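Local coordinates for putative esterase (Uncultured bacterium, PDB 7C4D), which probably hydrolyses carboxylic esters as a member of the alpha/beta hydrolase fold superfamily, at residues 140-154 with 185-199. Numbering follows the deposited sequence.
Sequences IAALKSIDPSEAKTR and CYRWKINIDSIEKNI
Leu143 packs against both Ile192 and Trp188 where helix 131-144 and the loop after it meet strand 186-188 and helix 192-196. These elements are consistent with the cap, mostly helical, that many alpha/beta hydrolases insert between strands of the central sheet, here between strands 113-119 and 217-222. The axes of the short segments 140-144 and 192-196 run nearly antiparallel, 152° apart. From its root, Leu143 meets Ile192 first: CB lies 3.5 Å from Ile192 CD1, a tight carbon pair. CG and CD1 stay beside the same methyl, whereas CD2 turns to the indole and reaches Trp188 CH2 at 3.7 Å. Ile192 CD1 also lies over one face of that indole, offset toward its rim. Pro148 CG approaches the five-membered ring, 3.7 Å from Trp188 CD1. Ile146 O sits in plane at the indole edge, but 3.9 Å from Trp188 NE1 it is too far for a hydrogen bond, and this buried N-H has no partner in the model. At the solvent-facing side of the helix pair, Lys144 NZ makes a weak salt-bridging hydrogen bond to Glu196 OE1. The extended glutamate, its CG trans to the backbone N (chi1 -175°), also sets OE2 against Ile140 CG2. Farther along, the Tyr186 ring lies against residues Ala151 to Arg154, with Ala151 O at its edge and Lys152 O 3.6 Å from Tyr186 CD1. The Tyr186 hydroxyl stands over one face of the Arg154 guanidinium, near its rim. An alanine here would remove the ring and hydroxyl and is likely to leave Lys152 O and the Arg154 side chain without their packing partner. Tyr186 OH comes within 3.3 Å of Arg154 CG.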
loop_
_atom_site.group_PDB
_atom_site.type_symbol
_atom_site.label_atom_id
_atom_site.label_comp_id
_atom_site.label_asym_id
_atom_site.label_seq_id
_atom_site.Cartn_x
_atom_site.Cartn_y
_atom_site.Cartn_z
ATOM N N ILE A 140 -12.502 3.265 -9.531
ATOM C CA ILE A 140 -13.076 1.972 -9.898
ATOM C C ILE A 140 -13.903 2.124 -11.177
ATOM O O ILE A 140 -13.731 1.376 -12.134
ATOM C CB ILE A 140 -13.922 1.370 -8.759
ATOM C CG1 ILE A 140 -13.065 1.035 -7.535
ATOM C CG2 ILE A 140 -14.678 0.147 -9.258
ATOM C CD1 ILE A 140 -13.844 0.529 -6.328
ATOM N N ALA A 141 -14.798 3.114 -11.167
ATOM C CA ALA A 141 -15.686 3.409 -12.275
ATOM C C ALA A 141 -14.867 3.566 -13.553
ATOM O O ALA A 141 -15.168 2.919 -14.551
ATOM C CB ALA A 141 -16.502 4.643 -11.961
ATOM N N ALA A 142 -13.815 4.393 -13.483
ATOM C CA ALA A 142 -12.885 4.623 -14.578
ATOM C C ALA A 142 -12.361 3.307 -15.153
ATOM O O ALA A 142 -12.429 3.092 -16.360
ATOM C CB ALA A 142 -11.758 5.505 -14.104
ATOM N N LEU A 143 -11.862 2.433 -14.270
ATOM C CA LEU A 143 -11.168 1.213 -14.656
ATOM C C LEU A 143 -12.146 0.181 -15.218
ATOM O O LEU A 143 -11.816 -0.511 -16.184
ATOM C CB LEU A 143 -10.391 0.638 -13.460
ATOM C CG LEU A 143 -9.386 1.565 -12.760
ATOM C CD1 LEU A 143 -8.704 0.841 -11.621
ATOM C CD2 LEU A 143 -8.335 2.104 -13.715
ATOM N N LYS A 144 -13.329 0.084 -14.594
ATOM C CA LYS A 144 -14.383 -0.838 -15.000
ATOM C C LYS A 144 -14.853 -0.517 -16.422
ATOM O O LYS A 144 -15.315 -1.402 -17.141
ATOM C CB LYS A 144 -15.543 -0.759 -14.001
ATOM C CG LYS A 144 -16.616 -1.833 -14.138
ATOM C CD LYS A 144 -17.802 -1.614 -13.225
ATOM C CE LYS A 144 -19.021 -2.389 -13.674
ATOM N NZ LYS A 144 -19.800 -2.880 -12.513
ATOM N N SER A 145 -14.680 0.751 -16.821
ATOM C CA SER A 145 -15.274 1.337 -18.013
ATOM C C SER A 145 -14.282 1.377 -19.176
ATOM O O SER A 145 -14.658 1.687 -20.306
ATOM C CB SER A 145 -15.799 2.715 -17.702
ATOM O OG SER A 145 -16.950 2.648 -16.870
ATOM N N ILE A 146 -13.010 1.091 -18.887
ATOM C CA ILE A 146 -12.021 0.919 -19.938
ATOM C C ILE A 146 -12.028 -0.553 -20.352
ATOM O O ILE A 146 -12.017 -1.437 -19.493
ATOM C CB ILE A 146 -10.629 1.420 -19.486
ATOM C CG1 ILE A 146 -10.615 2.925 -19.184
ATOM C CG2 ILE A 146 -9.534 1.019 -20.470
ATOM C CD1 ILE A 146 -11.312 3.807 -20.212
ATOM N N ASP A 147 -12.104 -0.788 -21.670
ATOM C CA ASP A 147 -11.986 -2.117 -22.251
ATOM C C ASP A 147 -10.591 -2.274 -22.860
ATOM O O ASP A 147 -10.319 -1.774 -23.956
ATOM C CB ASP A 147 -13.135 -2.424 -23.221
ATOM C CG ASP A 147 -13.005 -3.765 -23.932
ATOM O OD1 ASP A 147 -12.727 -4.776 -23.247
ATOM O OD2 ASP A 147 -13.172 -3.785 -25.173
ATOM N N PRO A 148 -9.664 -2.973 -22.159
ATOM C CA PRO A 148 -8.302 -3.166 -22.659
ATOM C C PRO A 148 -8.257 -4.120 -23.854
ATOM O O PRO A 148 -7.361 -4.014 -24.691
ATOM C CB PRO A 148 -7.556 -3.741 -21.442
ATOM C CG PRO A 148 -8.628 -4.439 -20.629
ATOM C CD PRO A 148 -9.881 -3.618 -20.850
ATOM N N SER A 149 -9.255 -5.020 -23.919
ATOM C CA SER A 149 -9.391 -6.065 -24.925
ATOM C C SER A 149 -9.563 -5.475 -26.320
ATOM O O SER A 149 -9.338 -6.172 -27.309
ATOM C CB SER A 149 -10.543 -6.985 -24.605
ATOM O OG SER A 149 -10.095 -8.165 -23.961
ATOM N N GLU A 150 -9.976 -4.201 -26.383
ATOM C CA GLU A 150 -10.139 -3.486 -27.640
ATOM C C GLU A 150 -8.775 -3.261 -28.292
ATOM O O GLU A 150 -8.704 -2.909 -29.468
ATOM C CB GLU A 150 -10.889 -2.173 -27.420
ATOM C CG GLU A 150 -11.895 -1.875 -28.516
ATOM C CD GLU A 150 -13.144 -1.156 -28.041
ATOM O OE1 GLU A 150 -13.991 -0.831 -28.896
ATOM O OE2 GLU A 150 -13.265 -0.919 -26.819
ATOM N N ALA A 151 -7.709 -3.442 -27.496
ATOM C CA ALA A 151 -6.339 -3.631 -27.962
ATOM C C ALA A 151 -5.737 -2.358 -28.564
ATOM O O ALA A 151 -4.696 -2.417 -29.220
ATOM C CB ALA A 151 -6.258 -4.805 -28.914
ATOM N N LYS A 152 -6.379 -1.208 -28.326
ATOM C CA LYS A 152 -5.837 0.073 -28.757
ATOM C C LYS A 152 -4.572 0.367 -27.945
ATOM O O LYS A 152 -4.463 -0.054 -26.792
ATOM C CB LYS A 152 -6.920 1.163 -28.733
ATOM C CG LYS A 152 -7.953 1.050 -27.618
ATOM C CD LYS A 152 -9.386 1.291 -28.056
ATOM C CE LYS A 152 -10.336 1.526 -26.897
ATOM N NZ LYS A 152 -9.951 0.769 -25.679
ATOM N N THR A 153 -3.608 1.055 -28.574
ATOM C CA THR A 153 -2.286 1.287 -28.001
ATOM C C THR A 153 -2.381 2.056 -26.681
ATOM O O THR A 153 -3.393 2.693 -26.394
ATOM C CB THR A 153 -1.332 1.941 -29.008
ATOM O OG1 THR A 153 -2.115 2.661 -29.959
ATOM C CG2 THR A 153 -0.447 0.939 -29.718
ATOM N N ARG A 154 -1.304 1.990 -25.884
ATOM C CA ARG A 154 -1.318 2.505 -24.519
ATOM C C ARG A 154 -1.427 4.033 -24.492
ATOM O O ARG A 154 -1.706 4.614 -23.443
ATOM C CB ARG A 154 -0.251 1.854 -23.617
ATOM C CG ARG A 154 0.921 1.183 -24.326
ATOM C CD ARG A 154 2.008 2.105 -24.846
ATOM N NE ARG A 154 3.153 1.402 -25.419
ATOM C CZ ARG A 154 3.345 1.153 -26.715
ATOM N NH1 ARG A 154 2.459 1.543 -27.617
ATOM N NH2 ARG A 154 4.434 0.511 -27.101
ATOM N N CYS A 185 -3.127 -8.364 -27.438
ATOM C CA CYS A 185 -4.129 -7.465 -26.879
ATOM C C CYS A 185 -3.760 -7.091 -25.442
ATOM O O CYS A 185 -3.202 -7.905 -24.707
ATOM C CB CYS A 185 -5.515 -8.105 -26.889
ATOM S SG CYS A 185 -6.297 -8.172 -28.523
ATOM N N TYR A 186 -4.097 -5.852 -25.051
ATOM C CA TYR A 186 -3.836 -5.324 -23.719
ATOM C C TYR A 186 -4.821 -5.913 -22.710
ATOM O O TYR A 186 -5.902 -6.368 -23.081
ATOM C CB TYR A 186 -3.923 -3.795 -23.723
ATOM C CG TYR A 186 -2.792 -3.111 -24.445
ATOM C CD1 TYR A 186 -2.768 -3.032 -25.829
ATOM C CD2 TYR A 186 -1.736 -2.549 -23.744
ATOM C CE1 TYR A 186 -1.726 -2.412 -26.500
ATOM C CE2 TYR A 186 -0.686 -1.922 -24.400
ATOM C CZ TYR A 186 -0.682 -1.850 -25.783
ATOM O OH TYR A 186 0.341 -1.234 -26.443
ATOM N N ARG A 187 -4.427 -5.885 -21.428
ATOM C CA ARG A 187 -5.209 -6.411 -20.319
ATOM C C ARG A 187 -4.818 -5.710 -19.020
ATOM O O ARG A 187 -3.703 -5.206 -18.882
ATOM C CB ARG A 187 -5.016 -7.924 -20.185
ATOM C CG ARG A 187 -3.562 -8.377 -20.213
ATOM C CD ARG A 187 -3.433 -9.836 -19.827
ATOM N NE ARG A 187 -3.667 -10.001 -18.399
ATOM C CZ ARG A 187 -4.321 -11.017 -17.843
ATOM N NH1 ARG A 187 -4.476 -11.065 -16.530
ATOM N NH2 ARG A 187 -4.828 -11.978 -18.597
ATOM N N TRP A 188 -5.753 -5.679 -18.065
ATOM C CA TRP A 188 -5.428 -5.270 -16.711
ATOM C C TRP A 188 -4.696 -6.419 -16.034
ATOM O O TRP A 188 -5.133 -7.560 -16.122
ATOM C CB TRP A 188 -6.686 -4.900 -15.926
ATOM C CG TRP A 188 -7.393 -3.679 -16.430
ATOM C CD1 TRP A 188 -8.610 -3.627 -17.050
ATOM C CD2 TRP A 188 -6.927 -2.318 -16.346
ATOM N NE1 TRP A 188 -8.928 -2.330 -17.355
ATOM C CE2 TRP A 188 -7.918 -1.501 -16.940
ATOM C CE3 TRP A 188 -5.783 -1.707 -15.829
ATOM C CZ2 TRP A 188 -7.780 -0.115 -17.043
ATOM C CZ3 TRP A 188 -5.664 -0.332 -15.908
ATOM C CH2 TRP A 188 -6.641 0.455 -16.520
ATOM N N LYS A 189 -3.594 -6.116 -15.339
ATOM C CA LYS A 189 -2.948 -7.175 -14.581
ATOM C C LYS A 189 -3.564 -7.287 -13.192
ATOM O O LYS A 189 -3.382 -8.312 -12.544
ATOM C CB LYS A 189 -1.424 -7.006 -14.504
ATOM C CG LYS A 189 -0.923 -5.750 -13.815
ATOM C CD LYS A 189 0.404 -5.297 -14.372
ATOM C CE LYS A 189 1.233 -4.538 -13.366
ATOM N NZ LYS A 189 2.516 -4.125 -13.965
ATOM N N ILE A 190 -4.249 -6.227 -12.745
ATOM C CA ILE A 190 -4.938 -6.188 -11.452
ATOM C C ILE A 190 -6.371 -6.731 -11.535
ATOM O O ILE A 190 -7.092 -6.477 -12.491
ATOM C CB ILE A 190 -4.938 -4.756 -10.884
ATOM C CG1 ILE A 190 -5.406 -3.736 -11.923
ATOM C CG2 ILE A 190 -3.567 -4.407 -10.331
ATOM C CD1 ILE A 190 -5.761 -2.389 -11.338
ATOM N N ASN A 191 -6.804 -7.400 -10.462
ATOM C CA ASN A 191 -8.149 -7.939 -10.318
ATOM C C ASN A 191 -9.131 -6.848 -9.896
ATOM O O ASN A 191 -9.528 -6.775 -8.726
ATOM C CB ASN A 191 -8.148 -9.087 -9.317
ATOM C CG ASN A 191 -9.413 -9.912 -9.314
ATOM O OD1 ASN A 191 -10.391 -9.546 -9.955
ATOM N ND2 ASN A 191 -9.387 -11.014 -8.580
ATOM N N ILE A 192 -9.484 -5.991 -10.867
ATOM C CA ILE A 192 -10.402 -4.873 -10.696
ATOM C C ILE A 192 -11.735 -5.348 -10.103
ATOM O O ILE A 192 -12.344 -4.655 -9.296
ATOM C CB ILE A 192 -10.578 -4.134 -12.038
ATOM C CG1 ILE A 192 -9.210 -3.881 -12.677
ATOM C CG2 ILE A 192 -11.426 -2.875 -11.909
ATOM C CD1 ILE A 192 -9.057 -2.552 -13.351
ATOM N N ASP A 193 -12.173 -6.551 -10.468
ATOM C CA ASP A 193 -13.450 -7.047 -9.994
ATOM C C ASP A 193 -13.405 -7.297 -8.491
ATOM O O ASP A 193 -14.333 -6.903 -7.770
ATOM C CB ASP A 193 -13.924 -8.296 -10.747
ATOM C CG ASP A 193 -15.381 -8.611 -10.441
ATOM O OD1 ASP A 193 -16.250 -7.788 -10.820
ATOM O OD2 ASP A 193 -15.638 -9.642 -9.779
ATOM N N SER A 194 -12.362 -8.004 -8.041
ATOM C CA SER A 194 -12.209 -8.261 -6.617
ATOM C C SER A 194 -12.081 -6.939 -5.853
ATOM O O SER A 194 -12.678 -6.766 -4.787
ATOM C CB SER A 194 -11.076 -9.224 -6.316
ATOM O OG SER A 194 -10.799 -9.295 -4.912
ATOM N N ILE A 195 -11.334 -5.989 -6.425
ATOM C CA ILE A 195 -11.143 -4.689 -5.782
ATOM C C ILE A 195 -12.505 -4.019 -5.533
ATOM O O ILE A 195 -12.802 -3.617 -4.407
ATOM C CB ILE A 195 -10.163 -3.792 -6.578
ATOM C CG1 ILE A 195 -8.713 -4.290 -6.529
ATOM C CG2 ILE A 195 -10.263 -2.349 -6.149
ATOM C CD1 ILE A 195 -7.770 -3.543 -7.465
ATOM N N GLU A 196 -13.324 -3.921 -6.589
ATOM C CA GLU A 196 -14.657 -3.325 -6.540
ATOM C C GLU A 196 -15.522 -3.998 -5.485
ATOM O O GLU A 196 -16.132 -3.313 -4.674
ATOM C CB GLU A 196 -15.368 -3.368 -7.890
ATOM C CG GLU A 196 -16.701 -2.634 -7.880
ATOM C CD GLU A 196 -17.404 -2.470 -9.221
ATOM O OE1 GLU A 196 -17.675 -3.504 -9.876
ATOM O OE2 GLU A 196 -17.686 -1.311 -9.613
ATOM N N LYS A 197 -15.536 -5.333 -5.464
ATOM C CA LYS A 197 -16.390 -6.052 -4.537
ATOM C C LYS A 197 -15.718 -6.197 -3.172
ATOM O O LYS A 197 -16.142 -7.054 -2.385
ATOM C CB LYS A 197 -16.758 -7.434 -5.093
ATOM C CG LYS A 197 -17.509 -7.418 -6.421
ATOM C CD LYS A 197 -18.078 -8.759 -6.808
ATOM C CE LYS A 197 -18.890 -8.682 -8.081
ATOM N NZ LYS A 197 -20.052 -9.597 -8.025
ATOM N N ASN A 198 -14.667 -5.395 -2.910
ATOM C CA ASN A 198 -14.040 -5.385 -1.597
ATOM C C ASN A 198 -13.826 -3.961 -1.076
ATOM O O ASN A 198 -13.127 -3.789 -0.065
ATOM C CB ASN A 198 -12.685 -6.108 -1.568
ATOM C CG ASN A 198 -12.788 -7.609 -1.597
ATOM O OD1 ASN A 198 -12.724 -8.267 -0.554
ATOM N ND2 ASN A 198 -12.947 -8.143 -2.802
ATOM N N ILE A 199 -14.405 -2.957 -1.749
ATOM C CA ILE A 199 -14.200 -1.562 -1.363
ATOM C C ILE A 199 -14.607 -1.266 0.090
ATOM O O ILE A 199 -14.037 -0.395 0.736
ATOM C CB ILE A 199 -14.839 -0.575 -2.363
ATOM C CG1 ILE A 199 -14.248 0.832 -2.231
ATOM C CG2 ILE A 199 -16.365 -0.568 -2.270
ATOM C CD1 ILE A 199 -12.823 0.978 -2.755
#